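Local coordinates for acetyltransferase of GNAT family (Staphylococcus aureus subsp. aureus Mu50, PDB 3D8P), which probably transfers an acetyl group from acetyl-CoA to an acceptor not yet identified, at residues A58-G70 with L81-I95. Residues are numbered along the deposited sequence; the frame is centred on the assembly and turned at random.
Sequences AINNHQNIVGTIG and LKKMFVDKGYRNLKI. With EDO (1,2-ethanediol), chain G; EDO (1,2-ethanediol), chain F; ACT (acetate ion), chain E.
V66 lays its CG1 methyl over one face of the Y90 ring, 3.7 Å from the centroid and off-centre toward the hydroxyl end, a CH-pi contact. N60 ND2 adds a weak hydrogen bond to Y90 OH. V66 CG2 approaches I95 CD1, and A58 CB rests on I95 CG2 at 3.7 Å, so strand 54-59 and the corner at V66 both pack on the first residue of helix 95-109. Strands 67-70 and 81-86 pair antiparallel. T68 and F85 exchange two backbone bonds, with T68 N 2.8 Å from F85 O. G70 and K82 do the same one residue out of step, so a beta bulge lies between. At the bulge T68 OG1, set between backbone N and carbonyl carbon (chi1 63°), donates to K83 O at 2.8 Å. T68 OG1 also lies in plane at the edge of the F85 ring. On the sheet face opposite T68 and F85, I69 CD1 packs on L81 CD1 and the selenium of M84. R91 NE and NH2 both grip V86 O. The bulge lies in strand 78-86, which in GNAT enzymes usually carries one beside the acetyl-CoA site. M84 N bonds to an ethanediol and V86 N to an acetate, both probably from the crystallisation liquor; these amides could probably serve a cofactor similarly.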
loop_
_atom_site.group_PDB
_atom_site.type_symbol
_atom_site.label_atom_id
_atom_site.label_comp_id
_atom_site.label_asym_id
_atom_site.label_seq_id
_atom_site.Cartn_x
_atom_site.Cartn_y
_atom_site.Cartn_z
ATOM N N ALA A 58 2.691 6.162 -8.362
ATOM C CA ALA A 58 3.912 6.340 -9.128
ATOM C C ALA A 58 3.432 6.309 -10.570
ATOM O O ALA A 58 2.712 5.373 -10.976
ATOM C CB ALA A 58 4.895 5.235 -8.856
ATOM N N ILE A 59 3.798 7.345 -11.333
ATOM C CA ILE A 59 3.353 7.478 -12.693
ATOM C C ILE A 59 4.538 7.700 -13.641
ATOM O O ILE A 59 5.559 8.275 -13.275
ATOM C CB ILE A 59 2.288 8.620 -12.829
ATOM C CG1 ILE A 59 2.890 9.990 -12.482
ATOM C CG2 ILE A 59 1.056 8.330 -11.945
ATOM C CD1 ILE A 59 1.991 11.195 -12.848
ATOM N N ASN A 60 4.384 7.246 -14.873
ATOM C CA ASN A 60 5.433 7.396 -15.865
ATOM C C ASN A 60 5.264 8.712 -16.648
ATOM O O ASN A 60 4.459 9.575 -16.268
ATOM C CB ASN A 60 5.469 6.150 -16.764
ATOM C CG ASN A 60 4.225 5.986 -17.620
ATOM O OD1 ASN A 60 3.361 6.862 -17.678
ATOM N ND2 ASN A 60 4.149 4.858 -18.321
ATOM N N ASN A 61 6.036 8.865 -17.720
ATOM C CA ASN A 61 6.016 10.069 -18.554
ATOM C C ASN A 61 4.671 10.321 -19.236
ATOM O O ASN A 61 4.329 11.459 -19.553
ATOM C CB ASN A 61 7.152 10.001 -19.604
ATOM C CG ASN A 61 6.948 8.878 -20.643
ATOM O OD1 ASN A 61 6.681 7.720 -20.296
ATOM N ND2 ASN A 61 7.076 9.230 -21.927
ATOM N N HIS A 62 3.916 9.250 -19.464
ATOM C CA HIS A 62 2.578 9.331 -20.045
ATOM C C HIS A 62 1.490 9.517 -18.975
ATOM O O HIS A 62 0.294 9.572 -19.284
ATOM C CB HIS A 62 2.339 8.091 -20.893
ATOM C CG HIS A 62 3.217 8.040 -22.106
ATOM N ND1 HIS A 62 3.000 8.838 -23.212
ATOM C CD2 HIS A 62 4.328 7.314 -22.379
ATOM C CE1 HIS A 62 3.930 8.597 -24.117
ATOM N NE2 HIS A 62 4.750 7.678 -23.637
ATOM N N GLN A 63 1.950 9.644 -17.735
ATOM C CA GLN A 63 1.127 9.832 -16.538
ATOM C C GLN A 63 0.243 8.607 -16.190
ATOM O O GLN A 63 -0.803 8.720 -15.533
ATOM C CB GLN A 63 0.358 11.161 -16.648
ATOM C CG GLN A 63 1.325 12.327 -16.883
ATOM C CD GLN A 63 0.674 13.692 -16.812
ATOM O OE1 GLN A 63 -0.035 14.000 -15.855
ATOM N NE2 GLN A 63 0.930 14.537 -17.833
ATOM N N ASN A 64 0.670 7.437 -16.644
ATOM C CA ASN A 64 -0.016 6.213 -16.293
ATOM C C ASN A 64 0.568 5.626 -15.033
ATOM O O ASN A 64 1.746 5.793 -14.752
ATOM C CB ASN A 64 0.089 5.203 -17.408
ATOM C CG ASN A 64 -0.674 5.636 -18.628
ATOM O OD1 ASN A 64 -0.109 5.697 -19.700
ATOM N ND2 ASN A 64 -1.961 5.976 -18.458
ATOM N N ILE A 65 -0.272 4.899 -14.313
ATOM C CA ILE A 65 0.096 4.269 -13.060
ATOM C C ILE A 65 1.072 3.142 -13.301
ATOM O O ILE A 65 0.802 2.247 -14.104
ATOM C CB ILE A 65 -1.177 3.687 -12.310
ATOM C CG1 ILE A 65 -2.135 4.822 -11.928
ATOM C CG2 ILE A 65 -0.735 2.880 -11.056
ATOM C CD1 ILE A 65 -3.486 4.402 -11.376
ATOM N N VAL A 66 2.224 3.212 -12.628
ATOM C CA VAL A 66 3.194 2.120 -12.628
ATOM C C VAL A 66 3.422 1.602 -11.184
ATOM O O VAL A 66 4.091 0.602 -10.985
ATOM C CB VAL A 66 4.541 2.478 -13.377
ATOM C CG1 VAL A 66 4.285 2.811 -14.851
ATOM C CG2 VAL A 66 5.318 3.590 -12.682
ATOM N N GLY A 67 2.824 2.271 -10.191
ATOM C CA GLY A 67 2.882 1.850 -8.832
ATOM C C GLY A 67 1.840 2.529 -7.950
ATOM O O GLY A 67 1.335 3.631 -8.259
ATOM N N THR A 68 1.523 1.873 -6.835
ATOM C CA THR A 68 0.524 2.380 -5.909
ATOM C C THR A 68 0.928 2.118 -4.470
ATOM O O THR A 68 1.692 1.180 -4.181
ATOM C CB THR A 68 -0.894 1.718 -6.144
ATOM O OG1 THR A 68 -0.820 0.317 -5.893
ATOM C CG2 THR A 68 -1.413 1.960 -7.585
ATOM N N ILE A 69 0.399 2.935 -3.566
ATOM C CA ILE A 69 0.602 2.695 -2.127
ATOM C C ILE A 69 -0.448 3.477 -1.360
ATOM O O ILE A 69 -0.658 4.643 -1.615
ATOM C CB ILE A 69 2.050 3.074 -1.652
ATOM C CG1 ILE A 69 2.433 2.335 -0.370
ATOM C CG2 ILE A 69 2.198 4.592 -1.460
ATOM C CD1 ILE A 69 3.877 2.601 0.062
ATOM N N GLY A 70 -1.106 2.807 -0.431
ATOM C CA GLY A 70 -2.102 3.416 0.434
ATOM C C GLY A 70 -1.729 3.309 1.907
ATOM O O GLY A 70 -0.941 2.452 2.307
ATOM N N LEU A 81 -0.513 0.049 6.169
ATOM C CA LEU A 81 -0.160 0.133 4.748
ATOM C C LEU A 81 -1.121 -0.755 3.949
ATOM O O LEU A 81 -1.466 -1.844 4.381
ATOM C CB LEU A 81 1.291 -0.270 4.522
ATOM C CG LEU A 81 2.010 0.270 3.294
ATOM C CD1 LEU A 81 2.282 1.783 3.434
ATOM C CD2 LEU A 81 3.328 -0.466 3.036
ATOM N N LYS A 82 -1.585 -0.239 2.815
ATOM C CA LYS A 82 -2.517 -0.924 1.951
ATOM C C LYS A 82 -2.170 -0.769 0.481
ATOM O O LYS A 82 -1.537 0.204 0.072
ATOM C CB LYS A 82 -3.929 -0.404 2.175
ATOM C CG LYS A 82 -4.369 -0.433 3.640
ATOM C CD LYS A 82 -5.774 -0.921 3.805
ATOM C CE LYS A 82 -5.817 -2.423 3.884
ATOM N NZ LYS A 82 -5.309 -2.913 5.203
ATOM N N LYS A 83 -2.543 -1.789 -0.294
ATOM C CA LYS A 83 -2.505 -1.760 -1.764
ATOM C C LYS A 83 -1.194 -1.263 -2.341
ATOM O O LYS A 83 -1.194 -0.356 -3.178
ATOM C CB LYS A 83 -3.666 -0.891 -2.296
ATOM C CG LYS A 83 -5.042 -1.208 -1.735
ATOM C CD LYS A 83 -5.567 -2.607 -2.067
ATOM C CE LYS A 83 -6.932 -2.829 -1.395
ATOM N NZ LYS A 83 -7.385 -4.234 -1.382
HETATM N N MSE A 84 -0.083 -1.833 -1.885
HETATM C CA MSE A 84 1.210 -1.534 -2.474
HETATM C C MSE A 84 1.492 -2.487 -3.640
HETATM O O MSE A 84 1.522 -3.698 -3.473
HETATM C CB MSE A 84 2.347 -1.575 -1.470
HETATM C CG MSE A 84 3.621 -1.030 -2.118
HETATM SE SE MSE A 84 5.107 -1.030 -0.933
HETATM C CE MSE A 84 6.251 -0.027 -2.089
ATOM N N PHE A 85 1.652 -1.912 -4.820
ATOM C CA PHE A 85 1.834 -2.656 -6.062
ATOM C C PHE A 85 2.770 -1.886 -6.978
ATOM O O PHE A 85 2.762 -0.663 -6.966
ATOM C CB PHE A 85 0.505 -2.870 -6.776
ATOM C CG PHE A 85 -0.394 -3.823 -6.093
ATOM C CD1 PHE A 85 -0.253 -5.195 -6.287
ATOM C CD2 PHE A 85 -1.397 -3.370 -5.264
ATOM C CE1 PHE A 85 -1.087 -6.105 -5.646
ATOM C CE2 PHE A 85 -2.222 -4.285 -4.597
ATOM C CZ PHE A 85 -2.060 -5.645 -4.796
ATOM N N VAL A 86 3.567 -2.611 -7.764
ATOM C CA VAL A 86 4.508 -2.024 -8.707
ATOM C C VAL A 86 4.441 -2.843 -9.966
ATOM O O VAL A 86 4.451 -4.056 -9.924
ATOM C CB VAL A 86 5.959 -1.995 -8.158
ATOM C CG1 VAL A 86 6.966 -1.513 -9.245
ATOM C CG2 VAL A 86 6.033 -1.116 -6.913
ATOM N N ASP A 87 4.335 -2.168 -11.096
ATOM C CA ASP A 87 4.310 -2.829 -12.387
ATOM C C ASP A 87 5.537 -3.765 -12.503
ATOM O O ASP A 87 6.647 -3.387 -12.117
ATOM C CB ASP A 87 4.298 -1.761 -13.478
ATOM C CG ASP A 87 4.004 -2.325 -14.839
ATOM O OD1 ASP A 87 4.812 -3.134 -15.331
ATOM O OD2 ASP A 87 2.967 -1.941 -15.424
ATOM N N LYS A 88 5.314 -4.984 -13.014
ATOM C CA LYS A 88 6.376 -5.995 -13.177
ATOM C C LYS A 88 7.508 -5.445 -14.037
ATOM O O LYS A 88 8.674 -5.628 -13.727
ATOM C CB LYS A 88 5.827 -7.296 -13.787
ATOM N N GLY A 89 7.153 -4.732 -15.102
ATOM C CA GLY A 89 8.141 -4.123 -16.002
ATOM C C GLY A 89 8.920 -2.946 -15.421
ATOM O O GLY A 89 9.758 -2.379 -16.119
ATOM N N TYR A 90 8.648 -2.580 -14.159
ATOM C CA TYR A 90 9.308 -1.450 -13.484
ATOM C C TYR A 90 9.805 -1.787 -12.073
ATOM O O TYR A 90 10.071 -0.866 -11.294
ATOM C CB TYR A 90 8.324 -0.269 -13.342
ATOM C CG TYR A 90 7.870 0.419 -14.618
ATOM C CD1 TYR A 90 6.993 -0.205 -15.498
ATOM C CD2 TYR A 90 8.270 1.731 -14.911
ATOM C CE1 TYR A 90 6.563 0.426 -16.662
ATOM C CE2 TYR A 90 7.845 2.378 -16.079
ATOM C CZ TYR A 90 6.983 1.720 -16.952
ATOM O OH TYR A 90 6.512 2.344 -18.104
ATOM N N ARG A 91 9.949 -3.076 -11.735
ATOM C CA ARG A 91 10.304 -3.481 -10.347
ATOM C C ARG A 91 11.781 -3.386 -9.915
ATOM O O ARG A 91 12.092 -3.607 -8.741
ATOM C CB ARG A 91 9.807 -4.906 -10.021
ATOM C CG ARG A 91 8.318 -5.052 -10.068
ATOM C CD ARG A 91 7.793 -6.136 -9.149
ATOM N NE ARG A 91 6.341 -6.217 -9.320
ATOM C CZ ARG A 91 5.650 -7.291 -9.704
ATOM N NH1 ARG A 91 6.234 -8.477 -9.859
ATOM N NH2 ARG A 91 4.331 -7.182 -9.875
ATOM N N ASN A 92 12.702 -3.110 -10.831
ATOM C CA ASN A 92 14.083 -2.877 -10.398
ATOM C C ASN A 92 14.517 -1.466 -10.841
ATOM O O ASN A 92 15.561 -1.258 -11.481
ATOM C CB ASN A 92 15.019 -4.015 -10.828
ATOM C CG ASN A 92 14.779 -5.300 -10.024
ATOM N N LEU A 93 13.640 -0.513 -10.518
ATOM C CA LEU A 93 13.892 0.915 -10.684
ATOM C C LEU A 93 13.693 1.633 -9.323
ATOM O O LEU A 93 13.619 2.861 -9.260
ATOM C CB LEU A 93 13.005 1.491 -11.807
ATOM C CG LEU A 93 13.579 1.295 -13.232
ATOM C CD1 LEU A 93 13.659 -0.192 -13.642
ATOM C CD2 LEU A 93 12.798 2.105 -14.277
ATOM N N LYS A 94 13.640 0.854 -8.239
ATOM C CA LYS A 94 13.433 1.360 -6.875
ATOM C C LYS A 94 12.151 2.199 -6.685
ATOM O O LYS A 94 12.107 3.122 -5.849
ATOM C CB LYS A 94 14.671 2.112 -6.379
ATOM C CG LYS A 94 15.906 1.221 -6.223
ATOM C CD LYS A 94 17.092 2.002 -5.669
ATOM N N ILE A 95 11.107 1.842 -7.438
ATOM C CA ILE A 95 9.796 2.509 -7.356
ATOM C C ILE A 95 9.078 2.189 -6.029
ATOM O O ILE A 95 8.503 3.086 -5.412
ATOM C CB ILE A 95 8.912 2.172 -8.590
ATOM C CG1 ILE A 95 9.514 2.841 -9.826
ATOM C CG2 ILE A 95 7.458 2.634 -8.395
ATOM C CD1 ILE A 95 8.957 2.322 -11.109
HETATM C C1 EDO G . 0.181 -4.208 2.579
HETATM O O1 EDO G . -0.876 -5.069 2.176
HETATM C C2 EDO G . 0.509 -3.204 1.493
HETATM O O2 EDO G . 0.113 -3.788 0.263
HETATM C C1 EDO F . 0.907 -6.544 -2.166
HETATM O O1 EDO F . 0.163 -5.385 -1.748
HETATM C C2 EDO F . 2.178 -6.695 -1.350
HETATM O O2 EDO F . 1.867 -7.027 0.016
HETATM C C ACT E . 3.633 -6.585 -5.914
HETATM O O ACT E . 4.159 -7.219 -4.953
HETATM O OXT ACT E . 4.035 -5.422 -6.182
HETATM C CH3 ACT E . 2.553 -7.199 -6.735
#